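PDB 5OHU: soluble lytic murein transglycosylase from Pseudomonas aeruginosa, which probably cleaves the glycan strands of peptidoglycan as a lytic transglycosylase, taking part in turnover of the bacterial cell wall. Local coordinates for residues A[470-483]-A[615-627]. Numbering follows the deposited sequence.
Sequences LDIRFPMAHRATLV and LSYAVIYGQKLNA. With PO4 (phosphate ion), chain I; PO4 (phosphate ion), chain H.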
ATOM      1  N   LEU A 470     -22.210  -8.628   4.347  1.00 38.50           N
ATOM      2  CA  LEU A 470     -21.409  -8.907   5.524  1.00 31.51           C
ATOM      3  C   LEU A 470     -21.069 -10.382   5.674  1.00 38.36           C
ATOM      4  O   LEU A 470     -20.217 -10.726   6.499  1.00 41.09           O
ATOM      5  CB  LEU A 470     -22.139  -8.392   6.762  1.00 29.34           C
ATOM      6  CG  LEU A 470     -22.414  -6.881   6.737  1.00 29.55           C
ATOM      7  CD1 LEU A 470     -22.963  -6.422   8.095  1.00 32.70           C
ATOM      8  CD2 LEU A 470     -21.134  -6.100   6.425  1.00 24.43           C
ATOM      9  N   ASP A 471     -21.711 -11.258   4.902  1.00 37.21           N
ATOM     10  CA  ASP A 471     -21.268 -12.645   4.857  1.00 38.57           C
ATOM     11  C   ASP A 471     -19.929 -12.753   4.138  1.00 40.23           C
ATOM     12  O   ASP A 471     -18.993 -13.392   4.634  1.00 39.43           O
ATOM     13  CB  ASP A 471     -22.332 -13.515   4.186  1.00 50.32           C
ATOM     14  CG  ASP A 471     -23.523 -13.799   5.105  1.00 67.73           C
ATOM     15  OD1 ASP A 471     -23.693 -13.069   6.110  1.00 68.59           O
ATOM     16  OD2 ASP A 471     -24.291 -14.745   4.820  1.00 72.92           O
ATOM     17  N   ILE A 472     -19.805 -12.103   2.981  1.00 30.33           N
ATOM     18  CA  ILE A 472     -18.546 -12.173   2.251  1.00 28.25           C
ATOM     19  C   ILE A 472     -17.477 -11.357   2.956  1.00 22.95           C
ATOM     20  O   ILE A 472     -16.340 -11.806   3.103  1.00 33.02           O
ATOM     21  CB  ILE A 472     -18.733 -11.716   0.793  1.00 29.67           C
ATOM     22  CG1 ILE A 472     -19.624 -12.701   0.031  1.00 30.20           C
ATOM     23  CG2 ILE A 472     -17.376 -11.596   0.105  1.00 33.50           C
ATOM     24  CD1 ILE A 472     -19.596 -12.490  -1.461  1.00 34.89           C
ATOM     25  N   ARG A 473     -17.822 -10.156   3.424  1.00 21.15           N
ATOM     26  CA  ARG A 473     -16.805  -9.294   4.008  1.00 28.73           C
ATOM     27  C   ARG A 473     -16.311  -9.799   5.356  1.00 33.91           C
ATOM     28  O   ARG A 473     -15.224  -9.396   5.788  1.00 32.78           O
ATOM     29  CB  ARG A 473     -17.331  -7.861   4.148  1.00 24.86           C
ATOM     30  CG  ARG A 473     -17.434  -7.086   2.820  1.00 28.28           C
ATOM     31  CD  ARG A 473     -17.857  -5.630   3.048  1.00 30.60           C
ATOM     32  NE  ARG A 473     -16.861  -4.893   3.827  1.00 31.48           N
ATOM     33  CZ  ARG A 473     -17.153  -3.976   4.741  1.00 31.72           C
ATOM     34  NH1 ARG A 473     -18.420  -3.689   5.001  1.00 26.95           N
ATOM     35  NH2 ARG A 473     -16.176  -3.359   5.409  1.00 30.61           N
ATOM     36  N   PHE A 474     -17.064 -10.670   6.029  1.00 31.87           N
ATOM     37  CA  PHE A 474     -16.737 -11.100   7.389  1.00 22.53           C
ATOM     38  C   PHE A 474     -16.938 -12.608   7.533  1.00 23.89           C
ATOM     39  O   PHE A 474     -17.909 -13.083   8.123  1.00 21.76           O
ATOM     40  CB  PHE A 474     -17.541 -10.282   8.402  1.00 22.19           C
ATOM     41  CG  PHE A 474     -17.211  -8.826   8.325  1.00 28.12           C
ATOM     42  CD1 PHE A 474     -15.976  -8.382   8.769  1.00 26.71           C
ATOM     43  CD2 PHE A 474     -18.059  -7.925   7.701  1.00 33.82           C
ATOM     44  CE1 PHE A 474     -15.608  -7.052   8.656  1.00 25.21           C
ATOM     45  CE2 PHE A 474     -17.697  -6.575   7.586  1.00 28.32           C
ATOM     46  CZ  PHE A 474     -16.468  -6.147   8.058  1.00 22.07           C
ATOM     47  N   PRO A 475     -15.993 -13.385   7.016  1.00 24.04           N
ATOM     48  CA  PRO A 475     -16.103 -14.841   7.129  1.00 28.68           C
ATOM     49  C   PRO A 475     -16.029 -15.314   8.576  1.00 31.30           C
ATOM     50  O   PRO A 475     -15.469 -14.648   9.456  1.00 25.34           O
ATOM     51  CB  PRO A 475     -14.899 -15.352   6.324  1.00 28.08           C
ATOM     52  CG  PRO A 475     -14.031 -14.160   6.075  1.00 24.47           C
ATOM     53  CD  PRO A 475     -14.904 -12.966   6.121  1.00 20.32           C
ATOM     54  N   MET A 476     -16.581 -16.516   8.806  1.00 27.48           N
ATOM     55  CA  MET A 476     -16.664 -17.109  10.139  1.00 27.49           C
ATOM     56  C   MET A 476     -15.938 -18.443  10.229  1.00 32.94           C
ATOM     57  O   MET A 476     -16.292 -19.270  11.075  1.00 39.72           O
ATOM     58  CB  MET A 476     -18.125 -17.298  10.544  1.00 26.41           C
ATOM     59  CG  MET A 476     -18.928 -16.016  10.592  1.00 38.62           C
ATOM     60  SD  MET A 476     -18.605 -15.119  12.116  1.00 43.29           S
ATOM     61  CE  MET A 476     -19.396 -16.180  13.319  1.00 44.81           C
ATOM     62  N   ALA A 477     -14.958 -18.689   9.365  1.00 21.20           N
ATOM     63  CA  ALA A 477     -14.268 -19.974   9.385  1.00 27.87           C
ATOM     64  C   ALA A 477     -13.525 -20.170  10.703  1.00 25.42           C
ATOM     65  O   ALA A 477     -12.997 -19.221  11.287  1.00 21.85           O
ATOM     66  CB  ALA A 477     -13.290 -20.077   8.213  1.00 25.68           C
ATOM     67  N   HIS A 478     -13.481 -21.419  11.169  1.00 30.79           N
ATOM     68  CA  HIS A 478     -12.784 -21.797  12.399  1.00 33.68           C
ATOM     69  C   HIS A 478     -13.405 -21.142  13.623  1.00 31.61           C
ATOM     70  O   HIS A 478     -12.729 -20.918  14.632  1.00 30.76           O
ATOM     71  CB  HIS A 478     -11.288 -21.479  12.306  1.00 35.15           C
ATOM     72  CG  HIS A 478     -10.671 -21.975  11.038  1.00 41.24           C
ATOM     73  ND1 HIS A 478     -10.373 -23.306  10.829  1.00 49.14           N
ATOM     74  CD2 HIS A 478     -10.333 -21.330   9.897  1.00 37.99           C
ATOM     75  CE1 HIS A 478      -9.861 -23.456   9.622  1.00 49.12           C
ATOM     76  NE2 HIS A 478      -9.829 -22.272   9.035  1.00 44.75           N
ATOM     77  N   ARG A 479     -14.713 -20.888  13.519  1.00 23.69           N
ATOM     78  CA  ARG A 479     -15.482 -20.238  14.571  1.00 26.38           C
ATOM     79  C   ARG A 479     -15.329 -20.925  15.927  1.00 32.33           C
ATOM     80  O   ARG A 479     -15.181 -20.252  16.957  1.00 27.69           O
ATOM     81  CB  ARG A 479     -16.954 -20.214  14.155  1.00 34.71           C
ATOM     82  CG  ARG A 479     -17.902 -19.678  15.208  1.00 35.46           C
ATOM     83  CD  ARG A 479     -19.324 -19.636  14.663  1.00 42.48           C
ATOM     84  NE  ARG A 479     -20.260 -19.136  15.661  1.00 51.69           N
ATOM     85  CZ  ARG A 479     -21.453 -18.630  15.374  1.00 60.39           C
ATOM     86  NH1 ARG A 479     -21.851 -18.548  14.109  1.00 63.15           N
ATOM     87  NH2 ARG A 479     -22.243 -18.200  16.352  1.00 56.11           N
ATOM     88  N   ALA A 480     -15.399 -22.259  15.955  1.00 30.53           N
ATOM     89  CA  ALA A 480     -15.433 -22.968  17.232  1.00 34.09           C
ATOM     90  C   ALA A 480     -14.133 -22.769  18.002  1.00 32.51           C
ATOM     91  O   ALA A 480     -14.148 -22.484  19.204  1.00 37.38           O
ATOM     92  CB  ALA A 480     -15.715 -24.460  17.007  1.00 23.93           C
ATOM     93  N   THR A 481     -12.993 -22.911  17.319  1.00 22.35           N
ATOM     94  CA  THR A 481     -11.706 -22.655  17.956  1.00 21.90           C
ATOM     95  C   THR A 481     -11.528 -21.176  18.304  1.00 26.04           C
ATOM     96  O   THR A 481     -10.967 -20.851  19.356  1.00 28.53           O
ATOM     97  CB  THR A 481     -10.566 -23.123  17.050  1.00 35.90           C
ATOM     98  OG1 THR A 481     -10.756 -24.509  16.724  1.00 33.03           O
ATOM     99  CG2 THR A 481      -9.216 -22.946  17.755  1.00 21.63           C
ATOM    100  N   LEU A 482     -11.986 -20.261  17.442  1.00 20.64           N
ATOM    101  CA  LEU A 482     -11.858 -18.839  17.761  1.00 24.03           C
ATOM    102  C   LEU A 482     -12.593 -18.484  19.052  1.00 30.35           C
ATOM    103  O   LEU A 482     -12.044 -17.786  19.916  1.00 23.31           O
ATOM    104  CB  LEU A 482     -12.362 -17.988  16.602  1.00 22.29           C
ATOM    105  CG  LEU A 482     -11.474 -17.867  15.353  1.00 30.61           C
ATOM    106  CD1 LEU A 482     -12.061 -16.888  14.371  1.00 32.15           C
ATOM    107  CD2 LEU A 482     -10.119 -17.325  15.740  1.00 30.04           C
ATOM    108  N   VAL A 483     -13.830 -18.968  19.205  1.00 33.20           N
ATOM    109  CA  VAL A 483     -14.628 -18.655  20.386  1.00 20.14           C
ATOM    110  C   VAL A 483     -14.033 -19.316  21.628  1.00 20.29           C
ATOM    111  O   VAL A 483     -13.932 -18.694  22.693  1.00 22.80           O
ATOM    112  CB  VAL A 483     -16.095 -19.068  20.137  1.00 32.18           C
ATOM    113  CG1 VAL A 483     -16.948 -18.909  21.399  1.00 20.73           C
ATOM    114  CG2 VAL A 483     -16.685 -18.214  18.993  1.00 20.48           C
ATOM    115  N   LEU A 615     -11.445  -2.243  15.229  1.00 13.47           N
ATOM    116  CA  LEU A 615     -12.573  -1.864  16.073  1.00 18.14           C
ATOM    117  C   LEU A 615     -13.880  -1.967  15.304  1.00 13.86           C
ATOM    118  O   LEU A 615     -14.884  -2.438  15.845  1.00 17.54           O
ATOM    119  CB  LEU A 615     -12.388  -0.450  16.627  1.00 13.06           C
ATOM    120  CG  LEU A 615     -11.236  -0.306  17.627  1.00 27.33           C
ATOM    121  CD1 LEU A 615     -10.958   1.185  17.958  1.00 12.32           C
ATOM    122  CD2 LEU A 615     -11.537  -1.104  18.905  1.00 12.86           C
ATOM    123  N   SER A 616     -13.891  -1.516  14.048  1.00 21.31           N
ATOM    124  CA  SER A 616     -15.115  -1.585  13.255  1.00 14.26           C
ATOM    125  C   SER A 616     -15.510  -3.035  12.999  1.00 17.93           C
ATOM    126  O   SER A 616     -16.690  -3.388  13.079  1.00 15.14           O
ATOM    127  CB  SER A 616     -14.926  -0.841  11.929  1.00 14.20           C
ATOM    128  OG  SER A 616     -14.717   0.550  12.144  1.00 15.55           O
ATOM    129  N   TYR A 617     -14.529  -3.888  12.703  1.00 14.81           N
ATOM    130  CA  TYR A 617     -14.825  -5.286  12.424  1.00 15.33           C
ATOM    131  C   TYR A 617     -15.381  -5.981  13.657  1.00 20.04           C
ATOM    132  O   TYR A 617     -16.275  -6.829  13.538  1.00 18.64           O
ATOM    133  CB  TYR A 617     -13.566  -6.017  11.926  1.00 15.33           C
ATOM    134  CG  TYR A 617     -12.985  -5.508  10.610  1.00 17.36           C
ATOM    135  CD1 TYR A 617     -13.711  -4.655   9.772  1.00 17.57           C
ATOM    136  CD2 TYR A 617     -11.702  -5.873  10.213  1.00 15.08           C
ATOM    137  CE1 TYR A 617     -13.172  -4.189   8.572  1.00 15.09           C
ATOM    138  CE2 TYR A 617     -11.164  -5.426   9.020  1.00 14.96           C
ATOM    139  CZ  TYR A 617     -11.904  -4.589   8.202  1.00 30.36           C
ATOM    140  OH  TYR A 617     -11.357  -4.143   7.024  1.00 27.80           O
ATOM    141  N   ALA A 618     -14.868  -5.629  14.843  1.00 15.17           N
ATOM    142  CA  ALA A 618     -15.345  -6.261  16.064  1.00 15.36           C
ATOM    143  C   ALA A 618     -16.809  -5.940  16.304  1.00 15.57           C
ATOM    144  O   ALA A 618     -17.543  -6.768  16.844  1.00 17.51           O
ATOM    145  CB  ALA A 618     -14.495  -5.834  17.265  1.00 14.91           C
ATOM    146  N   VAL A 619     -17.256  -4.742  15.920  1.00 21.71           N
ATOM    147  CA  VAL A 619     -18.674  -4.434  16.025  1.00 15.59           C
ATOM    148  C   VAL A 619     -19.471  -5.416  15.190  1.00 20.11           C
ATOM    149  O   VAL A 619     -20.452  -6.012  15.656  1.00 19.13           O
ATOM    150  CB  VAL A 619     -18.959  -2.983  15.596  1.00 16.80           C
ATOM    151  CG1 VAL A 619     -20.446  -2.755  15.537  1.00 15.64           C
ATOM    152  CG2 VAL A 619     -18.335  -2.002  16.567  1.00 14.74           C
ATOM    153  N   ILE A 620     -19.053  -5.608  13.938  1.00 21.21           N
ATOM    154  CA  ILE A 620     -19.786  -6.497  13.043  1.00 16.93           C
ATOM    155  C   ILE A 620     -19.769  -7.915  13.587  1.00 18.39           C
ATOM    156  O   ILE A 620     -20.799  -8.596  13.636  1.00 18.82           O
ATOM    157  CB  ILE A 620     -19.198  -6.424  11.623  1.00 27.67           C
ATOM    158  CG1 ILE A 620     -19.329  -4.999  11.108  1.00 24.43           C
ATOM    159  CG2 ILE A 620     -19.924  -7.373  10.682  1.00 17.59           C
ATOM    160  CD1 ILE A 620     -20.747  -4.516  11.160  1.00 16.85           C
ATOM    161  N   TYR A 621     -18.590  -8.382  14.008  1.00 20.07           N
ATOM    162  CA  TYR A 621     -18.504  -9.743  14.511  1.00 28.94           C
ATOM    163  C   TYR A 621     -19.319  -9.905  15.784  1.00 27.10           C
ATOM    164  O   TYR A 621     -19.844 -10.995  16.044  1.00 22.09           O
ATOM    165  CB  TYR A 621     -17.046 -10.138  14.721  1.00 17.30           C
ATOM    166  CG  TYR A 621     -16.393 -10.613  13.445  1.00 20.27           C
ATOM    167  CD1 TYR A 621     -16.873 -11.736  12.781  1.00 19.73           C
ATOM    168  CD2 TYR A 621     -15.310  -9.925  12.889  1.00 20.35           C
ATOM    169  CE1 TYR A 621     -16.294 -12.180  11.603  1.00 19.79           C
ATOM    170  CE2 TYR A 621     -14.710 -10.363  11.715  1.00 20.27           C
ATOM    171  CZ  TYR A 621     -15.212 -11.495  11.072  1.00 26.58           C
ATOM    172  OH  TYR A 621     -14.632 -11.955   9.903  1.00 21.39           O
ATOM    173  N   GLY A 622     -19.459  -8.827  16.566  1.00 22.26           N
ATOM    174  CA  GLY A 622     -20.326  -8.874  17.732  1.00 17.36           C
ATOM    175  C   GLY A 622     -21.754  -9.237  17.376  1.00 21.65           C
ATOM    176  O   GLY A 622     -22.381 -10.071  18.037  1.00 19.33           O
ATOM    177  N   GLN A 623     -22.285  -8.630  16.309  1.00 21.55           N
ATOM    178  CA  GLN A 623     -23.624  -8.995  15.854  1.00 27.19           C
ATOM    179  C   GLN A 623     -23.669 -10.450  15.403  1.00 28.27           C
ATOM    180  O   GLN A 623     -24.547 -11.211  15.822  1.00 31.45           O
ATOM    181  CB  GLN A 623     -24.082  -8.067  14.728  1.00 38.73           C
ATOM    182  CG  GLN A 623     -25.591  -7.817  14.712  1.00 54.66           C
ATOM    183  CD  GLN A 623     -26.057  -6.980  15.904  1.00 68.44           C
ATOM    184  OE1 GLN A 623     -25.309  -6.157  16.431  1.00 68.96           O
ATOM    185  NE2 GLN A 623     -27.297  -7.195  16.334  1.00 77.67           N
ATOM    186  N   LYS A 624     -22.715 -10.860  14.558  1.00 27.58           N
ATOM    187  CA  LYS A 624     -22.713 -12.228  14.044  1.00 26.80           C
ATOM    188  C   LYS A 624     -22.539 -13.244  15.159  1.00 28.15           C
ATOM    189  O   LYS A 624     -23.008 -14.381  15.040  1.00 31.61           O
ATOM    190  CB  LYS A 624     -21.611 -12.408  12.993  1.00 19.74           C
ATOM    191  CG  LYS A 624     -21.884 -11.655  11.687  1.00 20.45           C
ATOM    192  CD  LYS A 624     -20.744 -11.816  10.688  1.00 31.26           C
ATOM    193  CE  LYS A 624     -21.120 -12.699   9.504  1.00 33.97           C
ATOM    194  NZ  LYS A 624     -22.278 -12.127   8.734  1.00 42.42           N
ATOM    195  N   LEU A 625     -21.855 -12.870  16.230  1.00 21.04           N
ATOM    196  CA  LEU A 625     -21.665 -13.769  17.356  1.00 28.69           C
ATOM    197  C   LEU A 625     -22.762 -13.644  18.406  1.00 28.76           C
ATOM    198  O   LEU A 625     -22.705 -14.354  19.412  1.00 32.19           O
ATOM    199  CB  LEU A 625     -20.295 -13.525  18.000  1.00 21.96           C
ATOM    200  CG  LEU A 625     -19.157 -14.065  17.135  1.00 32.85           C
ATOM    201  CD1 LEU A 625     -17.806 -13.462  17.518  1.00 23.29           C
ATOM    202  CD2 LEU A 625     -19.149 -15.615  17.197  1.00 24.75           C
ATOM    203  N   ASN A 626     -23.766 -12.791  18.175  1.00 22.76           N
ATOM    204  CA  ASN A 626     -24.815 -12.523  19.158  1.00 28.49           C
ATOM    205  C   ASN A 626     -24.200 -12.119  20.494  1.00 32.37           C
ATOM    206  O   ASN A 626     -24.576 -12.609  21.565  1.00 32.50           O
ATOM    207  CB  ASN A 626     -25.753 -13.718  19.317  1.00 39.39           C
ATOM    208  CG  ASN A 626     -26.941 -13.398  20.193  1.00 51.08           C
ATOM    209  OD1 ASN A 626     -27.384 -12.249  20.260  1.00 48.04           O
ATOM    210  ND2 ASN A 626     -27.450 -14.405  20.890  1.00 57.14           N
ATOM    211  N   ALA A 627     -23.211 -11.235  20.417  1.00 30.59           N
ATOM    212  CA  ALA A 627     -22.471 -10.751  21.579  1.00 22.61           C
ATOM    213  C   ALA A 627     -22.111  -9.307  21.277  1.00 23.01           C
ATOM    214  O   ALA A 627     -20.964  -8.988  20.950  1.00 23.24           O
ATOM    215  CB  ALA A 627     -21.234 -11.611  21.842  1.00 19.21           C
TER
HETATM  216  P   PO4 I 708     -11.582 -25.746  13.154  1.00 87.28           P
HETATM  217  O1  PO4 I 708     -11.140 -27.049  13.778  1.00 91.39           O
HETATM  218  O2  PO4 I 708     -12.524 -26.035  12.006  1.00 91.84           O
HETATM  219  O3  PO4 I 708     -10.363 -25.031  12.622  1.00 89.92           O
HETATM  220  O4  PO4 I 708     -12.282 -24.892  14.188  1.00 78.23           O
HETATM  221  P   PO4 H 707      -9.009 -21.220   5.486  1.00 83.13           P
HETATM  222  O1  PO4 H 707      -8.716 -22.662   5.821  1.00 85.65           O
HETATM  223  O2  PO4 H 707      -9.146 -20.440   6.771  1.00 70.72           O
HETATM  224  O3  PO4 H 707      -7.893 -20.656   4.636  1.00 75.40           O
HETATM  225  O4  PO4 H 707     -10.296 -21.132   4.706  1.00 85.31           O
HETATM  226  O   HOH W   1     -13.297  -3.026   4.990  1.00 24.76           O
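An aromatic cluster of Phe474, Tyr617 and Tyr621 packs the connection between helices 470-473 and 479-488 against the end of helix 605-624 in this soluble lytic transglycosylase, a protein with a lysozyme-like SLT domain. Phe474 is the wedge that organises it. With CG anti to its carbonyl carbon (chi1 -62°), its ring reaches into the helix surface and sends its edge toward the faces of both tyrosines. The meeting with Tyr621 is edge-to-face, with planes at 84°; that with Tyr617 is offset edge-to-face and close, Phe474 CE1 lying 3.3 Å from Tyr617 CD1. Over one face of the phenylalanine sits Ile620, whose CG2 makes a CH-pi contact 4.0 Å from the ring centroid of Phe474. Helix 493-504 also packs against Tyr617, and its Phe497 meets the ring of Tyr621.

Polar groups tie down the margins of this apolar core. Tyr621 OH donates a hydrogen bond to Pro475 O (2.9 Å), in the carbonyl plane and on a lone pair, which fixes the loop just beyond Phe474. On the Arg473 side, a water links NH2 of that arginine to Tyr617 OH, while Arg473 NH1 is hydrogen-bonded to Trp467 O. Lys624, its chain bent at chi3 and chi4, curls back past Phe474 O to form a salt bridge from NZ to Asp471 OD1 (3.1 Å) and a weak bond to Leu470 O. Asp471 OD1 also accepts a hydrogen bond from Asn391 ND2, giving this oxygen two partners.

Beyond Tyr621, Met476 and Leu625 carry the contact on toward helix 479-488. Met476, bent along its chain, brings SD to the edge of the Tyr621 ring in a Met-aromatic contact, 3.8 Å from CE1 of that tyrosine. Met476 CE meets Leu625 CD2, a methyl that also lies over one face of the Arg479 guanidinium and 4.0 Å from Val483 CG2.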